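Local atomic coordinates of uncharacterized protein (Staphylococcus aureus subsp. aureus Mu50, PDB entry 4QPV), a protein that is of unknown function, a member of the DUF1672 family with an unusual fold built on a kinked-helix-beta-beta-beta repeat. Residues I51-E56 with K68-V72; F58-F63 with L121-V125; L126-Y131 with L177-Y182. All blocks are in the same frame, centred on the assembly; numbering follows the deposited sequence.

Contact 1. Residues I51-E56 with K68-V72; sequences IAKRGE and KATNV
Helix segment 51-56 runs across strand segment 68-72 with an angle of 129° between their directions and axes 7.7 Å apart at closest approach. The backbones come nearest where A52 lies beside A69, their CA atoms 5.4 Å apart, and there A52 CB rests on A69 CB at 3.6 Å. Toward the start of the helix segment, I51 meets V72. Its CG2 branch, anti to the backbone N, lies 3.6 Å from CG1 of V72, while the other V72 branch, CG2, reaches over to the A52 methyl. I51 continues onto V79 and V81 of strand 78-87, so the helix packs on the sheet beyond its edge strand.

At the other end the contact turns polar. E56, its chain extended beyond CG, brings OE2 2.8 Å from the backbone N of A69, and the N-H points almost straight (176°) at the anti lone pair of OE2. The ammonium of K68 stops short of the carboxylate: K68 NZ is 4.6 Å from E56 OE2, and two waters bridge them, one on each carboxylate oxygen. K68 pairs with H84 of strand 78-87, and T70 and N71 both face F82 in a classic beta bulge, whereas the A69 N-H turns to the helix. The carboxylate is thus held by one direct backbone bond and hydrated on its lysine side, where the nearby positive charge would probably favour its ionised form.

Contact 2. Residues F58-F63 with L121-V125; sequences FFMDNF and LVGTV
The ring of F63 is held between an aliphatic group on each face. V125 CG2 sits over its centre in a CH-pi contact, 3.8 Å from the centroid and 1° off the ring normal, and CB of N62 covers the opposite face nearer the rim. At its edge lie V122 CG2, 3.8 Å from F63 CE1, and L121 CD2, 3.7 Å from F63 CZ. F58 turns its own edge to that leucine methyl, with CE1 3.7 Å from L121 CD2, while one face of its ring carries the amide nitrogen ND2 of N62 over the centre. F59 completes the trio: its edge meets V125 CG2, and its CZ approaches L121 CD1.

L121 is the piece the three rings share. Its CG stands anti to the backbone N (chi1 -175°), which carries the two methyls out between the phenylalanines, CD2 to F58 and F63 and CD1 to F59. N62 is tied down between F58 and F63. Its ND2 bonds to F58 O at 3.0 Å, reaching that oxygen from the face opposite the backbone N of N62, and the side-chain amide also bonds to L109 O through ND2 and to S111 N through OD1.

The helices cross nearly at right angles (-94°), their axes 12.5 Å apart, a spacing that long side chains fill. I96, A94 and F92 of strand 90-98 pack against F58, F59 and V125, and Y187 meets F63 edge-to-face. This is a buried helix-on-sheet core in a protein with a unique kinked-helix-beta-beta-beta repeat fold, joining helices 48-63 and 116-133 over the three-stranded antiparallel sheet.

Contact 3. Residues L126-Y131 with L177-Y182; sequences LSGFEY and LTAIPY
S127 and A179 are where the backbones come nearest in a partly buried contact, a helix packed on the end of a strand of the mixed sheet and on the loop leaving it: helix 116-133 against strand 175-178 and the residues that follow. In that sheet the strand pairs with strand 220-227, while other residues of the helix touch strand 90-98 of the three-stranded sheet; the helix thus lies between the two.

The A179 methyl bears directly on the helix backbone, 3.5 Å from S127 N, with CB of L126 and CG of E130 around it. On one side L177 CD2 lies 3.4 Å from S127 O and also close to the backbone N of Y131 and CB of E130. On the other, L126 CD1 lies in the plane of the Y182 ring, at its edge, 3.6 Å from Y182 CD2. The other L126 methyl, CD2, covers one face of the F129 ring.

Polar groups lie among these apolar ones. E130, bent at chi2 (-63°), directs OE2 to a water that also takes the N-H of I180, and the same oxygen forms a salt bridge with K210. Y131 leads its hydroxyl away to D139 and stacks its ring with F170. In the conformer described, one of two for S127, chi1 of 168° swings OG away from its own N, and OG donates to L177 O at 2.7 Å from well above the carbonyl plane and accepts from F170 N.

Contact 1 lies at the surface, contact 2 is fully buried and contact 3 falls between them. Contacts 1 and 2 use successive parts of helix 48-63: the earlier part meets an edge strand, the later part a second helix. Contacts 2 and 3 share helix 116-133 and touch directly, V122 CB lying against Y182 O and G123 O against the A179 methyl. Contacts 1 and 3 stay apart, about 13 Å between nearest atoms. The chemistry follows the depth: aromatic and aliphatic groups alone meet across contact 2, whereas contacts 1 and 3 each add a direct hydrogen bond to the backbone and a water-bridged glutamate.

Contact 1. Residues I51-E56 with K68-V72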
loop_
_atom_site.group_PDB
_atom_site.type_symbol
_atom_site.label_atom_id
_atom_site.label_comp_id
_atom_site.label_asym_id
_atom_site.label_seq_id
_atom_site.Cartn_x
_atom_site.Cartn_y
_atom_site.Cartn_z
ATOM N N ILE A 51 -3.389 16.719 -14.127
ATOM C CA ILE A 51 -3.969 15.475 -13.599
ATOM C C ILE A 51 -3.468 15.260 -12.162
ATOM O O ILE A 51 -4.269 14.916 -11.279
ATOM C CB ILE A 51 -3.702 14.259 -14.536
ATOM C CG1 ILE A 51 -4.424 14.418 -15.898
ATOM C CG2 ILE A 51 -4.110 12.943 -13.856
ATOM C CD1 ILE A 51 -3.791 13.518 -17.065
ATOM N N ALA A 52 -2.166 15.508 -11.924
ATOM C CA ALA A 52 -1.564 15.400 -10.585
ATOM C C ALA A 52 -2.273 16.341 -9.601
ATOM O O ALA A 52 -2.657 15.914 -8.511
ATOM C CB ALA A 52 -0.077 15.723 -10.649
ATOM N N LYS A 53 -2.516 17.602 -10.024
ATOM C CA LYS A 53 -3.199 18.613 -9.212
ATOM C C LYS A 53 -4.628 18.158 -8.874
ATOM O O LYS A 53 -5.046 18.285 -7.715
ATOM C CB LYS A 53 -3.220 19.978 -9.964
ATOM C CG LYS A 53 -3.971 21.080 -9.219
ATOM C CD LYS A 53 -3.757 22.473 -9.811
ATOM C CE LYS A 53 -4.498 22.724 -11.101
ATOM N NZ LYS A 53 -4.442 24.163 -11.477
ATOM N N ARG A 54 -5.368 17.639 -9.882
ATOM C CA ARG A 54 -6.751 17.154 -9.673
ATOM C C ARG A 54 -6.772 15.918 -8.750
ATOM O O ARG A 54 -7.669 15.798 -7.910
ATOM C CB ARG A 54 -7.465 16.862 -11.009
ATOM C CG ARG A 54 -7.704 18.129 -11.869
ATOM C CD ARG A 54 -8.821 18.990 -11.293
ATOM N NE ARG A 54 -10.122 18.650 -11.870
ATOM C CZ ARG A 54 -11.296 18.976 -11.335
ATOM N NH1 ARG A 54 -11.353 19.591 -10.160
ATOM N NH2 ARG A 54 -12.420 18.686 -11.968
ATOM N N GLY A 55 -5.796 15.029 -8.895
ATOM C CA GLY A 55 -5.674 13.854 -8.024
ATOM C C GLY A 55 -5.448 14.251 -6.578
ATOM O O GLY A 55 -6.139 13.769 -5.676
ATOM N N GLU A 56 -4.551 15.218 -6.355
ATOM C CA GLU A 56 -4.287 15.746 -5.008
ATOM C C GLU A 56 -5.556 16.407 -4.450
ATOM O O GLU A 56 -5.937 16.154 -3.298
ATOM C CB GLU A 56 -3.100 16.725 -5.051
ATOM C CG GLU A 56 -1.782 15.983 -5.297
ATOM C CD GLU A 56 -0.631 16.822 -5.829
ATOM O OE1 GLU A 56 -0.786 18.060 -5.959
ATOM O OE2 GLU A 56 0.428 16.231 -6.139
ATOM N N LYS A 68 0.600 13.747 -2.294
ATOM C CA LYS A 68 1.474 14.152 -3.394
ATOM C C LYS A 68 1.418 13.086 -4.513
ATOM O O LYS A 68 1.658 11.912 -4.245
ATOM C CB LYS A 68 2.921 14.342 -2.880
ATOM C CG LYS A 68 3.897 14.884 -3.922
ATOM C CD LYS A 68 3.836 16.408 -4.023
ATOM C CE LYS A 68 4.791 16.964 -5.051
ATOM N NZ LYS A 68 4.438 18.366 -5.412
ATOM N N ALA A 69 1.139 13.511 -5.765
ATOM C CA ALA A 69 1.137 12.575 -6.896
ATOM C C ALA A 69 2.539 11.973 -7.097
ATOM O O ALA A 69 3.542 12.683 -7.012
ATOM C CB ALA A 69 0.696 13.290 -8.174
ATOM N N THR A 70 2.604 10.672 -7.326
ATOM C CA THR A 70 3.878 9.991 -7.585
ATOM C C THR A 70 3.943 9.476 -9.014
ATOM O O THR A 70 5.026 9.186 -9.509
ATOM C CB THR A 70 4.066 8.809 -6.624
ATOM O OG1 THR A 70 3.011 7.883 -6.869
ATOM C CG2 THR A 70 4.098 9.235 -5.167
ATOM N N ASN A 71 2.782 9.286 -9.649
ATOM C CA ASN A 71 2.741 8.754 -11.003
ATOM C C ASN A 71 1.438 9.062 -11.660
ATOM O O ASN A 71 0.390 8.968 -11.026
ATOM C CB ASN A 71 2.987 7.218 -11.020
ATOM C CG ASN A 71 3.482 6.685 -12.351
ATOM O OD1 ASN A 71 3.763 7.442 -13.288
ATOM N ND2 ASN A 71 3.648 5.370 -12.448
ATOM N N VAL A 72 1.497 9.433 -12.945
ATOM C CA VAL A 72 0.290 9.697 -13.721
ATOM C C VAL A 72 0.358 8.816 -14.941
ATOM O O VAL A 72 1.321 8.912 -15.720
ATOM C CB VAL A 72 0.113 11.197 -14.076
ATOM C CG1 VAL A 72 -1.072 11.389 -15.020
ATOM C CG2 VAL A 72 -0.058 12.045 -12.812
HETATM O O HOH W 1 2.459 17.235 -7.454
HETATM O O HOH W 2 1.461 19.043 -4.589
#

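Contact 2. Residues F58-F63 with L121-V125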
loop_
_atom_site.group_PDB
_atom_site.type_symbol
_atom_site.label_atom_id
_atom_site.label_comp_id
_atom_site.label_asym_id
_atom_site.label_seq_id
_atom_site.Cartn_x
_atom_site.Cartn_y
_atom_site.Cartn_z
ATOM N N PHE A 58 -8.659 15.678 -5.203
ATOM C CA PHE A 58 -9.618 14.619 -4.872
ATOM C C PHE A 58 -9.425 14.118 -3.421
ATOM O O PHE A 58 -10.403 13.979 -2.678
ATOM C CB PHE A 58 -9.497 13.438 -5.849
ATOM C CG PHE A 58 -10.512 12.340 -5.606
ATOM C CD1 PHE A 58 -10.250 11.312 -4.703
ATOM C CD2 PHE A 58 -11.710 12.306 -6.317
ATOM C CE1 PHE A 58 -11.197 10.300 -4.470
ATOM C CE2 PHE A 58 -12.652 11.298 -6.088
ATOM C CZ PHE A 58 -12.391 10.299 -5.167
ATOM N N PHE A 59 -8.186 13.842 -3.037
ATOM C CA PHE A 59 -7.880 13.316 -1.700
ATOM C C PHE A 59 -8.117 14.357 -0.625
ATOM O O PHE A 59 -8.528 13.989 0.478
ATOM C CB PHE A 59 -6.454 12.761 -1.640
ATOM C CG PHE A 59 -6.380 11.371 -2.220
ATOM C CD1 PHE A 59 -6.245 11.180 -3.593
ATOM C CD2 PHE A 59 -6.526 10.248 -1.403
ATOM C CE1 PHE A 59 -6.234 9.886 -4.138
ATOM C CE2 PHE A 59 -6.547 8.962 -1.951
ATOM C CZ PHE A 59 -6.402 8.791 -3.312
HETATM N N MSE A 60 -7.917 15.660 -0.943
HETATM C CA MSE A 60 -8.194 16.712 0.033
HETATM C C MSE A 60 -9.718 16.850 0.208
HETATM O O MSE A 60 -10.194 16.835 1.337
HETATM C CB MSE A 60 -7.541 18.058 -0.354
HETATM C CG MSE A 60 -7.774 19.179 0.689
HETATM SE SE MSE A 60 -7.148 18.747 2.516
HETATM C CE MSE A 60 -5.248 18.977 2.222
ATOM N N ASP A 61 -10.478 16.958 -0.911
ATOM C CA ASP A 61 -11.937 17.101 -0.878
ATOM C C ASP A 61 -12.644 15.939 -0.157
ATOM O O ASP A 61 -13.553 16.173 0.644
ATOM C CB ASP A 61 -12.496 17.204 -2.305
ATOM C CG ASP A 61 -12.182 18.509 -3.022
ATOM O OD1 ASP A 61 -11.789 19.490 -2.340
ATOM O OD2 ASP A 61 -12.308 18.546 -4.257
ATOM N N ASN A 62 -12.229 14.707 -0.433
ATOM C CA ASN A 62 -12.917 13.532 0.096
ATOM C C ASN A 62 -12.374 12.986 1.409
ATOM O O ASN A 62 -13.170 12.480 2.197
ATOM C CB ASN A 62 -12.953 12.408 -0.960
ATOM C CG ASN A 62 -13.834 12.801 -2.128
ATOM O OD1 ASN A 62 -15.047 12.988 -1.976
ATOM N ND2 ASN A 62 -13.230 13.114 -3.269
ATOM N N PHE A 63 -11.070 13.072 1.660
ATOM C CA PHE A 63 -10.511 12.501 2.884
ATOM C C PHE A 63 -9.921 13.534 3.853
ATOM O O PHE A 63 -9.611 13.179 4.999
ATOM C CB PHE A 63 -9.457 11.430 2.540
ATOM C CG PHE A 63 -10.026 10.353 1.644
ATOM C CD1 PHE A 63 -10.907 9.399 2.144
ATOM C CD2 PHE A 63 -9.736 10.333 0.282
ATOM C CE1 PHE A 63 -11.454 8.419 1.309
ATOM C CE2 PHE A 63 -10.302 9.364 -0.557
ATOM C CZ PHE A 63 -11.165 8.422 -0.037
ATOM N N LEU A 121 -11.341 2.275 -1.609
ATOM C CA LEU A 121 -10.438 3.412 -1.461
ATOM C C LEU A 121 -10.422 3.887 -0.017
ATOM O O LEU A 121 -9.354 4.172 0.508
ATOM C CB LEU A 121 -10.849 4.561 -2.409
ATOM C CG LEU A 121 -9.896 5.745 -2.422
ATOM C CD1 LEU A 121 -8.477 5.325 -2.912
ATOM C CD2 LEU A 121 -10.460 6.855 -3.267
ATOM N N VAL A 122 -11.598 3.945 0.633
ATOM C CA VAL A 122 -11.667 4.295 2.056
ATOM C C VAL A 122 -10.752 3.328 2.860
ATOM O O VAL A 122 -9.961 3.796 3.674
ATOM C CB VAL A 122 -13.117 4.319 2.597
ATOM C CG1 VAL A 122 -13.142 4.348 4.121
ATOM C CG2 VAL A 122 -13.879 5.524 2.035
ATOM N N GLY A 123 -10.849 2.019 2.591
ATOM C CA GLY A 123 -10.025 1.004 3.257
ATOM C C GLY A 123 -8.539 1.217 3.026
ATOM O O GLY A 123 -7.731 1.055 3.942
ATOM N N THR A 124 -8.172 1.643 1.807
ATOM C CA THR A 124 -6.791 1.951 1.428
ATOM C C THR A 124 -6.280 3.153 2.263
ATOM O O THR A 124 -5.176 3.117 2.790
ATOM C CB THR A 124 -6.744 2.189 -0.087
ATOM O OG1 THR A 124 -6.897 0.920 -0.723
ATOM C CG2 THR A 124 -5.462 2.836 -0.543
ATOM N N VAL A 125 -7.094 4.201 2.385
ATOM C CA VAL A 125 -6.732 5.375 3.166
ATOM C C VAL A 125 -6.635 4.982 4.644
ATOM O O VAL A 125 -5.686 5.373 5.313
ATOM C CB VAL A 125 -7.767 6.490 2.921
ATOM C CG1 VAL A 125 -7.648 7.610 3.952
ATOM C CG2 VAL A 125 -7.639 7.029 1.493
#

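Contact 3. Residues L126-Y131 with L177-Y182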
loop_
_atom_site.group_PDB
_atom_site.type_symbol
_atom_site.label_atom_id
_atom_site.label_comp_id
_atom_site.label_asym_id
_atom_site.label_seq_id
_atom_site.Cartn_x
_atom_site.Cartn_y
_atom_site.Cartn_z
ATOM N N LEU A 126 -7.584 4.163 5.128
ATOM C CA LEU A 126 -7.628 3.723 6.525
ATOM C C LEU A 126 -6.409 2.859 6.914
ATOM O O LEU A 126 -6.058 2.827 8.089
ATOM C CB LEU A 126 -8.944 3.029 6.867
ATOM C CG LEU A 126 -10.151 3.983 6.928
ATOM C CD1 LEU A 126 -11.407 3.228 7.278
ATOM C CD2 LEU A 126 -9.909 5.154 7.880
ATOM N N SER A 127 -5.731 2.214 5.941
ATOM C CA SER A 127 -4.485 1.488 6.206
ATOM C C SER A 127 -3.456 2.477 6.791
ATOM O O SER A 127 -2.671 2.127 7.671
ATOM C CB SER A 127 -3.968 0.836 4.925
ATOM O OG SER A 127 -2.644 0.348 5.068
ATOM N N GLY A 128 -3.508 3.726 6.300
ATOM C CA GLY A 128 -2.632 4.805 6.751
ATOM C C GLY A 128 -2.939 5.203 8.194
ATOM O O GLY A 128 -2.041 5.562 8.955
ATOM N N PHE A 129 -4.223 5.111 8.589
ATOM C CA PHE A 129 -4.659 5.390 9.963
ATOM C C PHE A 129 -4.192 4.263 10.888
ATOM O O PHE A 129 -3.748 4.522 12.010
ATOM C CB PHE A 129 -6.191 5.528 10.024
ATOM C CG PHE A 129 -6.776 6.840 9.554
ATOM C CD1 PHE A 129 -6.666 7.236 8.222
ATOM C CD2 PHE A 129 -7.500 7.645 10.427
ATOM C CE1 PHE A 129 -7.241 8.441 7.782
ATOM C CE2 PHE A 129 -8.068 8.850 9.993
ATOM C CZ PHE A 129 -7.950 9.229 8.669
ATOM N N GLU A 130 -4.251 3.012 10.381
ATOM C CA GLU A 130 -3.787 1.828 11.100
ATOM C C GLU A 130 -2.284 1.908 11.310
ATOM O O GLU A 130 -1.807 1.578 12.396
ATOM C CB GLU A 130 -4.176 0.524 10.383
ATOM C CG GLU A 130 -5.665 0.199 10.442
ATOM C CD GLU A 130 -6.308 -0.056 11.800
ATOM O OE1 GLU A 130 -5.595 -0.064 12.829
ATOM O OE2 GLU A 130 -7.537 -0.296 11.822
ATOM N N TYR A 131 -1.549 2.432 10.299
ATOM C CA TYR A 131 -0.110 2.637 10.436
ATOM C C TYR A 131 0.168 3.588 11.589
ATOM O O TYR A 131 0.951 3.246 12.472
ATOM C CB TYR A 131 0.512 3.168 9.142
ATOM C CG TYR A 131 1.947 3.616 9.350
ATOM C CD1 TYR A 131 2.963 2.686 9.578
ATOM C CD2 TYR A 131 2.273 4.971 9.413
ATOM C CE1 TYR A 131 4.282 3.093 9.800
ATOM C CE2 TYR A 131 3.587 5.388 9.630
ATOM C CZ TYR A 131 4.587 4.445 9.815
ATOM O OH TYR A 131 5.877 4.862 10.014
ATOM N N LEU A 177 0.233 -3.118 4.659
ATOM C CA LEU A 177 -0.761 -3.238 5.723
ATOM C C LEU A 177 -2.163 -3.078 5.101
ATOM O O LEU A 177 -2.345 -2.219 4.233
ATOM C CB LEU A 177 -0.445 -2.132 6.770
ATOM C CG LEU A 177 -1.318 -1.965 8.020
ATOM C CD1 LEU A 177 -1.000 -2.994 9.041
ATOM C CD2 LEU A 177 -1.016 -0.638 8.684
ATOM N N THR A 178 -3.123 -3.914 5.513
ATOM C CA THR A 178 -4.498 -3.890 5.001
ATOM C C THR A 178 -5.460 -3.601 6.157
ATOM O O THR A 178 -5.360 -4.250 7.205
ATOM C CB THR A 178 -4.833 -5.226 4.285
ATOM O OG1 THR A 178 -3.829 -5.507 3.298
ATOM C CG2 THR A 178 -6.225 -5.224 3.623
ATOM N N ALA A 179 -6.399 -2.673 5.938
ATOM C CA ALA A 179 -7.445 -2.239 6.856
ATOM C C ALA A 179 -8.826 -2.621 6.333
ATOM O O ALA A 179 -8.979 -2.956 5.159
ATOM C CB ALA A 179 -7.373 -0.728 7.043
ATOM N N ILE A 180 -9.828 -2.539 7.208
ATOM C CA ILE A 180 -11.210 -2.843 6.874
ATOM C C ILE A 180 -11.830 -1.643 6.129
ATOM O O ILE A 180 -11.726 -0.508 6.613
ATOM C CB ILE A 180 -12.000 -3.227 8.157
ATOM C CG1 ILE A 180 -11.495 -4.563 8.789
ATOM C CG2 ILE A 180 -13.540 -3.214 7.964
ATOM C CD1 ILE A 180 -11.514 -5.829 7.888
ATOM N N PRO A 181 -12.501 -1.893 4.976
ATOM C CA PRO A 181 -13.148 -0.793 4.254
ATOM C C PRO A 181 -14.453 -0.319 4.902
ATOM O O PRO A 181 -15.106 -1.066 5.627
ATOM C CB PRO A 181 -13.424 -1.403 2.877
ATOM C CG PRO A 181 -13.614 -2.851 3.138
ATOM C CD PRO A 181 -12.681 -3.182 4.269
ATOM N N TYR A 182 -14.824 0.936 4.640
ATOM C CA TYR A 182 -16.085 1.537 5.085
ATOM C C TYR A 182 -16.524 2.493 4.009
ATOM O O TYR A 182 -15.765 2.744 3.069
ATOM C CB TYR A 182 -15.953 2.258 6.450
ATOM C CG TYR A 182 -15.635 1.342 7.609
ATOM C CD1 TYR A 182 -16.608 0.503 8.148
ATOM C CD2 TYR A 182 -14.347 1.269 8.134
ATOM C CE1 TYR A 182 -16.310 -0.372 9.193
ATOM C CE2 TYR A 182 -14.040 0.409 9.187
ATOM C CZ TYR A 182 -15.028 -0.406 9.716
ATOM O OH TYR A 182 -14.731 -1.260 10.753
HETATM O O HOH W 3 -8.677 -2.090 10.069
#